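PDB 3GJY: spermidine synthase from Corynebacterium glutamicum ATCC 13032, which probably transfers an aminopropyl group from decarboxylated S-adenosylmethionine to putrescine, forming spermidine in polyamine biosynthesis. Local coordinates for residues A224-P229 with V269-K274; M71-T76 with R262-G267; L195-C200 with I241-D246; R79-A84 with T247-S252. All blocks are in the same frame, centred on the assembly; numbering follows the deposited sequence. Where two conformers were deposited one is given.

Contact 1 (A224-P229 with V269-K274); sequences AVIADP and VPAQYK
The pyrrolidine ring of P229 packs on the carboxamide of Q272, with P229 CG 3.4 Å from Q272 CD, while P229 CD rests 3.3 Å from P270 O. Q272 suits this place because its extended chain lays the flat carboxamide against the proline ring and still leaves OE1 to take a hydrogen bond of 3.2 Å from K274 NZ, the amine standing above the carbonyl plane. The chain of K274 is bent at its second torsion (chi2 -64°); its CB lies 3.6 Å from V225 CG2 on the same face, and its ammonium also meets W278 in a cation-pi contact. On the other face I226 CG1 reaches the edge of the Y273 ring at CD1, 4.1 Å away, and the small A271 lets I226 CG2 in beside its CB. The phenol hydroxyl of Y273 is bonded to F250 O, satisfying the polar end of a buried ring. Between the faces run four backbone bonds, two each in the V225-K274 and A227-Q272 pairs; K274 N to V225 O, at 2.8 Å, is nearly straight at 175°. Beyond them D228, at the N-cap position of the following helix, is salt-bridged through OD1 to R236. Strand 272-274 thereby adds an antiparallel edge to the methyltransferase-like Rossmann sheet, beside strand 222-227.

Contact 2 (M71-T76 with R262-G267); sequences MRWIAT and RELLGG
A turn of helix 69-85 faces the final turn of helix 255-264, W73 CA and L264 CA lying 6.6 Å apart, and the chain leaving that turn passes R72 at G267. L264 CD2 enters between W73 CD1, at 3.8 Å, and T76 CG2, at 3.9 Å; this one leucine methyl serves both neighbours, and the L264 side chain crosses that of W73 at about a right angle. The polar part is carried largely by water. R72 donates a hydrogen bond from NH2 to a water 2.8 Å away that in turn donates to E263 O, also at 2.8 Å, while the bend at chi3 (70°) places NE where it meets another water in the guanidinium plane. G267, with no side chain, lets its CA come to 3.8 Å from R72 NE. W73 NE1 reaches a third water, in the plane of the indole, beside L264 O. T76 OG1 accepts from a further water at 2.8 Å and faces the carboxylate of E263. Beneath, W73 and L264 both touch I226 of strand 222-227, and W73 also meets I241 of strand 238-245; M71 and I74 turn to helix 102-110, leaving helix 69-85 wedged between that helix, the sheet and helix 255-264.

Contact 3 (L195-C200 with I241-D246); sequences LYVANC and ILMGSD
The Y196 phenol ring has the amide nitrogen of G244 at its edge, near the ring plane, and L242 O approaches it obliquely; the Y196 side chain also touches I163, R165 and M216. Its CG is anti to the backbone N (chi1 171°), and G244, lacking a side chain, leaves that stretch of the sheet face to the tyrosine. The carboxamide of N199 takes a hydrogen bond from N239 at OD1 and gives one to D166 at ND2, which fixes the way it is turned; the methyl I241 CD1 lies 3.9 Å from N199 OD1. On this same face V197 CG1, in the conformer described, meets I241 CG2 at 3.6 Å, and V197 lies side by side with M243, a selenomethionine, pointing the same way. The opposite face has A198, small enough to sit beside the bulky L242, whose CD1 reaches C200 CB at 3.8 Å. Two hydrogen-bonded pairs, Y196-G244 and A198-L242, tie the backbones, the A198 N to L242 O bond being 2.8 Å; between them V197 CA sends a CA-H...O contact of 3.4 Å to L242 O. All touching residues are buried, and V197 and I241, beta-branched and apolar, suit a buried strand. Here strand 194-202, the end of the run of adjacent parallel strands, meets the reversed strand 238-245, which lies between it and strand 222-227, the antiparallel step that marks the Rossmann-like sheet of the AdoMet-dependent methyltransferase fold.

Contact 4 (R79-A84 with T247-S252); sequences RAFIDA and TEFFSS
F81 and A84, near the C-terminal end of helix 69-85, meet F249 and F250 in the loop that leaves the antiparallel strand 238-245 of the methyltransferase-like sheet on its way to helix 255-264. The contact has no hydrogen bonds across it and rests on ring-ring contact and on rings against alanine methyls and T247 carbons. F81, with CG anti to the backbone N (chi1 -175°), brings its ring to the loop, where its CZ lies 3.7 Å from T247 CB and its CD1 lies 3.8 Å from F249 CE1. These two phenyl rings stand oblique, centroids 5.8 Å apart and planes at 50°. T247 offers F81 its carbon skeleton while its hydroxyl is bonded to G193 O. F249 carries T247 O over one face, offset toward the rim, and continues inward onto A224 and M243; F250 also packs on E256 and I260 of helix 255-264. Alanines suit the helix face here, since they let the edge of a phenyl ring come close to the backbone: A80 O lies 3.9 Å from F250 CE2 in the ring plane, and the A84 methyl meets the same edge, its CB 3.5 Å from F250 CZ.

Overall arrangement
Contacts 1 and 3 are strand pairings in one sheet, joined because A224 O and I226 O bond to M243 N and I241 N. Contact 3, about 8 Å from the chain centre, is wholly buried and mostly apolar; contact 1, partly buried at the sheet's edge, adds a lysine, a glutamine and prolines. Contacts 2 and 4 share helix 69-85 but differ in chemistry: contact 2, also partly buried, is bridged by waters, whereas contact 4, a surface contact about 17 Å from the centre, relies on phenyl rings. A probable bond from A271 N to L264 O joins contacts 1 and 2, I74 packs on V197 of contact 3, and L195 of contact 3 touches F249 of contact 4.

Contact 1 (A224-P229 with V269-K274)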
loop_
_atom_site.group_PDB
_atom_site.type_symbol
_atom_site.label_atom_id
_atom_site.label_comp_id
_atom_site.label_asym_id
_atom_site.label_seq_id
_atom_site.Cartn_x
_atom_site.Cartn_y
_atom_site.Cartn_z
ATOM N N ALA A 224 -0.536 12.450 6.603
ATOM C CA ALA A 224 -1.876 12.684 6.085
ATOM C C ALA A 224 -2.546 11.341 5.894
ATOM O O ALA A 224 -1.871 10.289 5.887
ATOM C CB ALA A 224 -1.817 13.436 4.739
ATOM N N VAL A 225 -3.870 11.368 5.743
ATOM C CA VAL A 225 -4.607 10.130 5.547
ATOM C C VAL A 225 -5.700 10.243 4.483
ATOM O O VAL A 225 -6.177 11.337 4.153
ATOM C CB VAL A 225 -5.193 9.536 6.894
ATOM C CG1 VAL A 225 -4.151 9.283 7.981
ATOM C CG2 VAL A 225 -6.343 10.296 7.373
ATOM N N ILE A 226 -6.065 9.089 3.943
ATOM C CA ILE A 226 -7.277 8.938 3.149
ATOM C C ILE A 226 -8.127 7.853 3.765
ATOM O O ILE A 226 -7.683 6.731 3.969
ATOM C CB ILE A 226 -6.961 8.614 1.687
ATOM C CG1 ILE A 226 -6.303 9.824 0.979
ATOM C CG2 ILE A 226 -8.281 8.275 0.932
ATOM C CD1 ILE A 226 -5.595 9.468 -0.282
ATOM N N ALA A 227 -9.359 8.210 4.135
ATOM C CA ALA A 227 -10.142 7.362 5.026
ATOM C C ALA A 227 -11.488 7.016 4.479
ATOM O O ALA A 227 -12.103 7.822 3.762
ATOM C CB ALA A 227 -10.319 8.057 6.392
ATOM N N ASP A 228 -11.926 5.807 4.870
ATOM C CA ASP A 228 -13.270 5.315 4.620
ATOM C C ASP A 228 -14.181 5.856 5.711
ATOM O O ASP A 228 -14.055 5.474 6.863
ATOM C CB ASP A 228 -13.331 3.806 4.681
ATOM C CG ASP A 228 -14.689 3.280 4.294
ATOM O OD1 ASP A 228 -14.746 2.321 3.519
ATOM O OD2 ASP A 228 -15.704 3.827 4.774
ATOM N N PRO A 229 -15.117 6.725 5.336
ATOM C CA PRO A 229 -15.964 7.407 6.325
ATOM C C PRO A 229 -16.881 6.514 7.199
ATOM O O PRO A 229 -16.955 6.746 8.390
ATOM C CB PRO A 229 -16.757 8.408 5.465
ATOM C CG PRO A 229 -15.855 8.674 4.306
ATOM C CD PRO A 229 -15.283 7.287 3.985
ATOM N N VAL A 269 -17.127 3.730 -2.975
ATOM C CA VAL A 269 -17.212 4.209 -1.609
ATOM C C VAL A 269 -16.561 5.584 -1.599
ATOM O O VAL A 269 -15.363 5.697 -1.824
ATOM C CB VAL A 269 -16.442 3.265 -0.651
ATOM C CG1 VAL A 269 -16.323 3.890 0.750
ATOM C CG2 VAL A 269 -17.139 1.910 -0.588
ATOM N N PRO A 270 -17.346 6.659 -1.401
ATOM C CA PRO A 270 -16.715 7.982 -1.433
ATOM C C PRO A 270 -15.797 8.163 -0.233
ATOM O O PRO A 270 -16.176 7.886 0.887
ATOM C CB PRO A 270 -17.911 8.955 -1.364
ATOM C CG PRO A 270 -18.987 8.157 -0.737
ATOM C CD PRO A 270 -18.808 6.758 -1.285
ATOM N N ALA A 271 -14.575 8.574 -0.476
ATOM C CA ALA A 271 -13.616 8.683 0.629
ATOM C C ALA A 271 -13.255 10.121 0.918
ATOM O O ALA A 271 -13.644 11.017 0.170
ATOM C CB ALA A 271 -12.357 7.892 0.319
ATOM N N GLN A 272 -12.515 10.329 2.003
ATOM C CA GLN A 272 -12.150 11.672 2.475
ATOM C C GLN A 272 -10.622 11.752 2.626
ATOM O O GLN A 272 -9.996 10.836 3.163
ATOM C CB GLN A 272 -12.798 11.939 3.848
ATOM C CG GLN A 272 -14.341 11.993 3.766
ATOM C CD GLN A 272 -15.069 11.926 5.098
ATOM O OE1 GLN A 272 -14.477 11.708 6.163
ATOM N NE2 GLN A 272 -16.392 12.072 5.032
ATOM N N TYR A 273 -10.060 12.859 2.164
ATOM C CA TYR A 273 -8.671 13.217 2.416
ATOM C C TYR A 273 -8.614 14.048 3.697
ATOM O O TYR A 273 -9.384 14.999 3.870
ATOM C CB TYR A 273 -8.125 14.054 1.258
ATOM C CG TYR A 273 -6.736 14.615 1.508
ATOM C CD1 TYR A 273 -5.617 13.778 1.527
ATOM C CD2 TYR A 273 -6.534 15.980 1.762
ATOM C CE1 TYR A 273 -4.352 14.277 1.762
ATOM C CE2 TYR A 273 -5.253 16.491 1.995
ATOM C CZ TYR A 273 -4.164 15.635 2.003
ATOM O OH TYR A 273 -2.890 16.107 2.224
ATOM N N LYS A 274 -7.701 13.679 4.593
ATOM C CA LYS A 274 -7.526 14.421 5.841
ATOM C C LYS A 274 -6.087 14.876 5.938
ATOM O O LYS A 274 -5.131 14.077 5.801
ATOM C CB LYS A 274 -7.841 13.532 7.059
ATOM C CG LYS A 274 -9.205 12.837 7.061
ATOM C CD LYS A 274 -10.363 13.824 7.103
ATOM C CE LYS A 274 -11.635 13.139 7.516
ATOM N NZ LYS A 274 -12.753 14.093 7.313
#

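Contact 2 (M71-T76 with R262-G267)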
loop_
_atom_site.group_PDB
_atom_site.type_symbol
_atom_site.label_atom_id
_atom_site.label_comp_id
_atom_site.label_asym_id
_atom_site.label_seq_id
_atom_site.Cartn_x
_atom_site.Cartn_y
_atom_site.Cartn_z
HETATM N N MSE A 71 -7.091 0.562 -3.241
HETATM C CA MSE A 71 -6.058 0.718 -4.310
HETATM C C MSE A 71 -6.261 2.004 -5.072
HETATM O O MSE A 71 -5.289 2.714 -5.381
HETATM C CB MSE A 71 -6.095 -0.476 -5.274
HETATM C CG MSE A 71 -5.651 -1.799 -4.684
HETATM SE SE MSE A 71 -5.441 -3.114 -6.073
HETATM C CE MSE A 71 -5.133 -4.617 -4.918
ATOM N N ARG A 72 -7.541 2.344 -5.314
ATOM C CA ARG A 72 -7.841 3.637 -5.925
ATOM C C ARG A 72 -7.348 4.783 -5.031
ATOM O O ARG A 72 -6.863 5.819 -5.551
ATOM C CB ARG A 72 -9.348 3.778 -6.138
ATOM C CG ARG A 72 -9.888 2.735 -7.095
ATOM C CD ARG A 72 -11.410 2.823 -7.177
ATOM N NE ARG A 72 -11.869 4.025 -7.852
ATOM C CZ ARG A 72 -12.118 4.093 -9.161
ATOM N NH1 ARG A 72 -11.937 3.040 -9.962
ATOM N NH2 ARG A 72 -12.540 5.229 -9.677
ATOM N N TRP A 73 -7.505 4.621 -3.714
ATOM C CA TRP A 73 -7.092 5.682 -2.778
ATOM C C TRP A 73 -5.582 5.850 -2.749
ATOM O O TRP A 73 -5.071 6.979 -2.762
ATOM C CB TRP A 73 -7.646 5.428 -1.375
ATOM C CG TRP A 73 -9.145 5.276 -1.362
ATOM C CD1 TRP A 73 -10.036 5.657 -2.331
ATOM C CD2 TRP A 73 -9.906 4.715 -0.312
ATOM N NE1 TRP A 73 -11.320 5.323 -1.966
ATOM C CE2 TRP A 73 -11.273 4.760 -0.714
ATOM C CE3 TRP A 73 -9.582 4.183 0.944
ATOM C CZ2 TRP A 73 -12.308 4.261 0.092
ATOM C CZ3 TRP A 73 -10.642 3.697 1.763
ATOM C CH2 TRP A 73 -11.970 3.749 1.323
ATOM N N ILE A 74 -4.859 4.721 -2.717
ATOM C CA ILE A 74 -3.384 4.780 -2.826
ATOM C C ILE A 74 -2.994 5.464 -4.159
ATOM O O ILE A 74 -2.113 6.337 -4.182
ATOM C CB ILE A 74 -2.743 3.392 -2.716
ATOM C CG1 ILE A 74 -2.944 2.869 -1.288
ATOM C CG2 ILE A 74 -1.262 3.453 -3.073
ATOM C CD1 ILE A 74 -2.593 1.382 -1.147
ATOM N N ALA A 75 -3.625 5.060 -5.260
ATOM C CA ALA A 75 -3.304 5.677 -6.555
ATOM C C ALA A 75 -3.483 7.187 -6.487
ATOM O O ALA A 75 -2.621 7.935 -6.932
ATOM C CB ALA A 75 -4.200 5.110 -7.655
ATOM N N THR A 76 -4.613 7.644 -5.932
ATOM C CA THR A 76 -4.896 9.072 -5.897
ATOM C C THR A 76 -3.886 9.820 -5.003
ATOM O O THR A 76 -3.322 10.860 -5.410
ATOM C CB THR A 76 -6.327 9.301 -5.382
ATOM O OG1 THR A 76 -7.243 8.774 -6.344
ATOM C CG2 THR A 76 -6.588 10.807 -5.145
ATOM N N ARG A 262 -12.000 15.155 -5.539
ATOM C CA ARG A 262 -12.854 14.798 -6.672
ATOM C C ARG A 262 -12.557 13.378 -7.115
ATOM O O ARG A 262 -13.482 12.627 -7.423
ATOM C CB ARG A 262 -12.710 15.799 -7.814
ATOM C CG ARG A 262 -13.224 17.178 -7.399
ATOM C CD ARG A 262 -13.339 18.184 -8.518
ATOM N NE ARG A 262 -12.124 18.301 -9.300
ATOM C CZ ARG A 262 -11.166 19.191 -9.052
ATOM N NH1 ARG A 262 -11.290 20.052 -8.046
ATOM N NH2 ARG A 262 -10.087 19.217 -9.819
ATOM N N GLU A 263 -11.272 12.982 -7.110
ATOM C CA GLU A 263 -10.951 11.591 -7.441
ATOM C C GLU A 263 -11.500 10.612 -6.413
ATOM O O GLU A 263 -12.009 9.548 -6.759
ATOM C CB GLU A 263 -9.436 11.378 -7.578
ATOM C CG GLU A 263 -8.814 12.196 -8.696
ATOM C CD GLU A 263 -7.372 11.819 -8.972
ATOM O OE1 GLU A 263 -6.796 10.985 -8.253
ATOM O OE2 GLU A 263 -6.796 12.369 -9.917
ATOM N N LEU A 264 -11.385 10.961 -5.134
ATOM C CA LEU A 264 -11.862 10.093 -4.058
ATOM C C LEU A 264 -13.370 9.898 -4.034
ATOM O O LEU A 264 -13.867 8.950 -3.419
ATOM C CB LEU A 264 -11.427 10.628 -2.682
ATOM C CG LEU A 264 -9.931 10.683 -2.424
ATOM C CD1 LEU A 264 -9.693 11.240 -1.008
ATOM C CD2 LEU A 264 -9.229 9.314 -2.621
ATOM N N LEU A 265 -14.094 10.810 -4.680
ATOM C CA LEU A 265 -15.554 10.701 -4.760
ATOM C C LEU A 265 -15.975 9.877 -5.952
ATOM O O LEU A 265 -17.184 9.633 -6.130
ATOM C CB LEU A 265 -16.215 12.079 -4.789
ATOM C CG LEU A 265 -15.990 12.934 -3.530
ATOM C CD1 LEU A 265 -16.522 14.335 -3.733
ATOM C CD2 LEU A 265 -16.596 12.284 -2.279
ATOM N N GLY A 266 -15.012 9.433 -6.764
ATOM C CA GLY A 266 -15.309 8.698 -7.987
ATOM C C GLY A 266 -15.457 7.192 -7.884
ATOM O O GLY A 266 -15.876 6.545 -8.865
ATOM N N GLY A 267 -15.107 6.624 -6.732
ATOM C CA GLY A 267 -15.199 5.167 -6.514
ATOM C C GLY A 267 -16.568 4.733 -6.006
ATOM O O GLY A 267 -17.463 5.556 -5.878
HETATM O O HOH W 1 -11.903 6.220 -5.916
HETATM O O HOH W 2 -12.061 7.869 -8.958
HETATM O O HOH W 3 -13.578 6.080 -3.826
HETATM O O HOH W 4 -4.136 12.235 -7.765
HETATM O O HOH W 5 -9.650 7.572 -5.687
#

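Contact 3 (L195-C200 with I241-D246)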
loop_
_atom_site.group_PDB
_atom_site.type_symbol
_atom_site.label_atom_id
_atom_site.label_comp_id
_atom_site.label_asym_id
_atom_site.label_seq_id
_atom_site.Cartn_x
_atom_site.Cartn_y
_atom_site.Cartn_z
ATOM N N LEU A 195 8.125 9.460 -0.138
ATOM C CA LEU A 195 6.803 9.145 0.379
ATOM C C LEU A 195 6.706 7.734 0.908
ATOM O O LEU A 195 7.070 6.798 0.217
ATOM C CB LEU A 195 5.750 9.360 -0.704
ATOM C CG LEU A 195 4.302 8.969 -0.405
ATOM C CD1 LEU A 195 3.765 9.924 0.647
ATOM C CD2 LEU A 195 3.460 9.059 -1.716
ATOM N N TYR A 196 6.157 7.600 2.116
ATOM C CA TYR A 196 5.692 6.330 2.657
ATOM C C TYR A 196 4.158 6.320 2.628
ATOM O O TYR A 196 3.520 7.238 3.132
ATOM C CB TYR A 196 6.237 6.154 4.097
ATOM C CG TYR A 196 5.642 4.966 4.823
ATOM C CD1 TYR A 196 6.273 3.722 4.809
ATOM C CD2 TYR A 196 4.441 5.097 5.508
ATOM C CE1 TYR A 196 5.737 2.638 5.477
ATOM C CE2 TYR A 196 3.870 4.008 6.188
ATOM C CZ TYR A 196 4.539 2.766 6.167
ATOM O OH TYR A 196 4.023 1.669 6.810
ATOM N N VAL A 197 3.582 5.246 2.096
ATOM C CA VAL A 197 2.114 5.079 1.993
ATOM C C VAL A 197 1.777 3.676 2.463
ATOM O O VAL A 197 2.374 2.720 1.958
ATOM C CB VAL A 197 1.614 5.135 0.523
ATOM C CG1 VAL A 197 0.106 4.898 0.455
ATOM C CG2 VAL A 197 1.976 6.427 -0.136
ATOM N N ALA A 198 0.817 3.532 3.360
ATOM C CA ALA A 198 0.420 2.214 3.839
ATOM C C ALA A 198 -1.071 1.995 3.797
ATOM O O ALA A 198 -1.861 2.859 4.196
ATOM C CB ALA A 198 0.928 1.968 5.283
ATOM N N ASN A 199 -1.449 0.794 3.382
ATOM C CA ASN A 199 -2.811 0.323 3.588
ATOM C C ASN A 199 -2.942 -0.227 5.002
ATOM O O ASN A 199 -2.154 -1.072 5.424
ATOM C CB ASN A 199 -3.134 -0.761 2.571
ATOM C CG ASN A 199 -4.539 -1.276 2.686
ATOM O OD1 ASN A 199 -5.446 -0.562 3.133
ATOM N ND2 ASN A 199 -4.738 -2.519 2.247
ATOM N N CYS A 200 -3.893 0.301 5.761
ATOM C CA CYS A 200 -4.125 -0.156 7.144
ATOM C C CYS A 200 -5.579 -0.575 7.253
ATOM O O CYS A 200 -6.477 0.225 7.035
ATOM C CB CYS A 200 -3.771 0.954 8.145
ATOM S SG CYS A 200 -4.242 0.652 9.844
ATOM N N ILE A 241 -5.720 4.767 4.497
ATOM C CA ILE A 241 -4.405 4.919 3.873
ATOM C C ILE A 241 -3.619 5.941 4.713
ATOM O O ILE A 241 -4.052 7.087 4.889
ATOM C CB ILE A 241 -4.544 5.440 2.432
ATOM C CG1 ILE A 241 -5.441 4.502 1.577
ATOM C CG2 ILE A 241 -3.143 5.612 1.825
ATOM C CD1 ILE A 241 -5.120 3.022 1.656
ATOM N N LEU A 242 -2.482 5.507 5.245
ATOM C CA LEU A 242 -1.605 6.324 6.098
ATOM C C LEU A 242 -0.418 6.787 5.294
ATOM O O LEU A 242 0.285 5.961 4.687
ATOM C CB LEU A 242 -1.113 5.459 7.264
ATOM C CG LEU A 242 -2.210 4.679 8.021
ATOM C CD1 LEU A 242 -1.557 3.841 9.134
ATOM C CD2 LEU A 242 -3.262 5.623 8.625
HETATM N N MSE A 243 -0.193 8.106 5.267
HETATM C CA MSE A 243 0.902 8.667 4.494
HETATM C C MSE A 243 1.885 9.431 5.388
HETATM O O MSE A 243 1.464 10.175 6.276
HETATM C CB MSE A 243 0.394 9.535 3.338
HETATM C CG MSE A 243 -0.434 8.745 2.327
HETATM SE SE MSE A 243 -1.115 9.813 0.896
HETATM C CE MSE A 243 -2.535 10.604 1.894
ATOM N N GLY A 244 3.181 9.229 5.161
ATOM C CA GLY A 244 4.214 9.938 5.914
ATOM C C GLY A 244 5.281 10.443 4.953
ATOM O O GLY A 244 5.602 9.776 3.963
ATOM N N SER A 245 5.790 11.653 5.192
ATOM C CA SER A 245 6.882 12.199 4.398
ATOM C C SER A 245 7.499 13.367 5.146
ATOM O O SER A 245 6.821 14.008 5.987
ATOM C CB SER A 245 6.334 12.766 3.084
ATOM O OG SER A 245 7.371 13.277 2.236
ATOM N N ASP A 246 8.764 13.662 4.827
ATOM C CA ASP A 246 9.355 14.932 5.275
ATOM C C ASP A 246 8.926 16.133 4.419
ATOM O O ASP A 246 9.186 17.280 4.786
ATOM C CB ASP A 246 10.874 14.867 5.344
ATOM C CG ASP A 246 11.357 13.951 6.461
ATOM O OD1 ASP A 246 10.625 13.721 7.451
ATOM O OD2 ASP A 246 12.515 13.517 6.344
#

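Contact 4 (R79-A84 with T247-S252)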
loop_
_atom_site.group_PDB
_atom_site.type_symbol
_atom_site.label_atom_id
_atom_site.label_comp_id
_atom_site.label_asym_id
_atom_site.label_seq_id
_atom_site.Cartn_x
_atom_site.Cartn_y
_atom_site.Cartn_z
ATOM N N ARG A 79 -0.177 9.510 -6.526
ATOM C CA ARG A 79 0.025 10.275 -7.785
ATOM C C ARG A 79 0.045 11.766 -7.491
ATOM O O ARG A 79 0.849 12.511 -8.072
ATOM C CB ARG A 79 -1.050 9.979 -8.833
ATOM C CG ARG A 79 -0.881 8.593 -9.483
ATOM C CD ARG A 79 -2.025 8.332 -10.428
ATOM N NE ARG A 79 -2.030 9.242 -11.563
ATOM C CZ ARG A 79 -2.887 9.125 -12.572
ATOM N NH1 ARG A 79 -3.803 8.155 -12.555
ATOM N NH2 ARG A 79 -2.842 9.984 -13.586
ATOM N N ALA A 80 -0.830 12.223 -6.590
ATOM C CA ALA A 80 -0.828 13.665 -6.265
ATOM C C ALA A 80 0.556 14.100 -5.735
ATOM O O ALA A 80 1.088 15.154 -6.105
ATOM C CB ALA A 80 -1.951 14.004 -5.270
ATOM N N PHE A 81 1.125 13.270 -4.872
ATOM C CA PHE A 81 2.402 13.566 -4.284
ATOM C C PHE A 81 3.525 13.479 -5.327
ATOM O O PHE A 81 4.359 14.389 -5.429
ATOM C CB PHE A 81 2.673 12.572 -3.153
ATOM C CG PHE A 81 3.941 12.872 -2.379
ATOM C CD1 PHE A 81 3.878 13.574 -1.180
ATOM C CD2 PHE A 81 5.185 12.499 -2.858
ATOM C CE1 PHE A 81 5.029 13.847 -0.440
ATOM C CE2 PHE A 81 6.348 12.804 -2.133
ATOM C CZ PHE A 81 6.243 13.487 -0.932
ATOM N N ILE A 82 3.579 12.377 -6.076
ATOM C CA ILE A 82 4.632 12.180 -7.067
ATOM C C ILE A 82 4.576 13.311 -8.102
ATOM O O ILE A 82 5.607 13.860 -8.499
ATOM C CB ILE A 82 4.465 10.794 -7.763
ATOM C CG1 ILE A 82 4.742 9.647 -6.768
ATOM C CG2 ILE A 82 5.359 10.670 -9.021
ATOM C CD1 ILE A 82 4.166 8.315 -7.217
ATOM N N ASP A 83 3.376 13.626 -8.562
ATOM C CA ASP A 83 3.240 14.660 -9.588
ATOM C C ASP A 83 3.731 16.016 -9.099
ATOM O O ASP A 83 4.301 16.789 -9.871
ATOM C CB ASP A 83 1.795 14.754 -10.072
ATOM C CG ASP A 83 1.362 13.523 -10.856
ATOM O OD1 ASP A 83 2.226 12.686 -11.250
ATOM O OD2 ASP A 83 0.141 13.413 -11.069
ATOM N N ALA A 84 3.476 16.320 -7.839
ATOM C CA ALA A 84 3.894 17.603 -7.278
ATOM C C ALA A 84 5.363 17.679 -6.907
ATOM O O ALA A 84 5.943 18.769 -6.987
ATOM C CB ALA A 84 3.053 17.920 -6.069
ATOM N N THR A 247 8.274 15.849 3.299
ATOM C CA THR A 247 7.632 16.867 2.461
ATOM C C THR A 247 6.219 17.137 3.001
ATOM O O THR A 247 5.496 16.198 3.341
ATOM C CB THR A 247 7.549 16.364 0.997
ATOM O OG1 THR A 247 8.860 16.056 0.525
ATOM C CG2 THR A 247 6.893 17.397 0.044
ATOM N N GLU A 248 5.847 18.423 3.123
ATOM C CA GLU A 248 4.489 18.775 3.529
ATOM C C GLU A 248 3.421 18.184 2.617
ATOM O O GLU A 248 3.587 18.171 1.409
ATOM C CB GLU A 248 4.322 20.306 3.539
ATOM C CG GLU A 248 5.155 20.983 4.571
ATOM C CD GLU A 248 4.869 22.448 4.654
ATOM O OE1 GLU A 248 3.751 22.810 5.079
ATOM O OE2 GLU A 248 5.773 23.226 4.305
ATOM N N PHE A 249 2.351 17.676 3.218
ATOM C CA PHE A 249 1.174 17.246 2.486
ATOM C C PHE A 249 0.258 18.430 2.236
ATOM O O PHE A 249 0.311 19.455 2.947
ATOM C CB PHE A 249 0.454 16.145 3.267
ATOM C CG PHE A 249 1.214 14.834 3.273
ATOM C CD1 PHE A 249 1.314 14.063 2.101
ATOM C CD2 PHE A 249 1.909 14.434 4.386
ATOM C CE1 PHE A 249 2.040 12.875 2.089
ATOM C CE2 PHE A 249 2.622 13.234 4.379
ATOM C CZ PHE A 249 2.708 12.479 3.221
ATOM N N PHE A 250 -0.596 18.287 1.239
ATOM C CA PHE A 250 -1.524 19.362 0.874
ATOM C C PHE A 250 -2.473 19.662 2.048
ATOM O O PHE A 250 -2.845 18.779 2.839
ATOM C CB PHE A 250 -2.253 18.994 -0.432
ATOM C CG PHE A 250 -1.310 18.828 -1.607
ATOM C CD1 PHE A 250 -0.603 19.919 -2.107
ATOM C CD2 PHE A 250 -1.115 17.586 -2.186
ATOM C CE1 PHE A 250 0.278 19.772 -3.192
ATOM C CE2 PHE A 250 -0.236 17.429 -3.271
ATOM C CZ PHE A 250 0.443 18.527 -3.770
ATOM N N SER A 251 -2.825 20.929 2.198
ATOM C CA SER A 251 -3.796 21.308 3.205
ATOM C C SER A 251 -5.185 21.090 2.666
ATOM O O SER A 251 -5.386 21.122 1.453
ATOM C CB SER A 251 -3.640 22.779 3.550
ATOM O OG SER A 251 -2.495 22.980 4.353
ATOM N N SER A 252 -6.127 20.885 3.577
ATOM C CA SER A 252 -7.508 20.690 3.218
ATOM C C SER A 252 -8.079 21.830 2.391
ATOM O O SER A 252 -8.930 21.600 1.540
ATOM C CB SER A 252 -8.351 20.410 4.462
ATOM O OG SER A 252 -8.336 19.005 4.674
#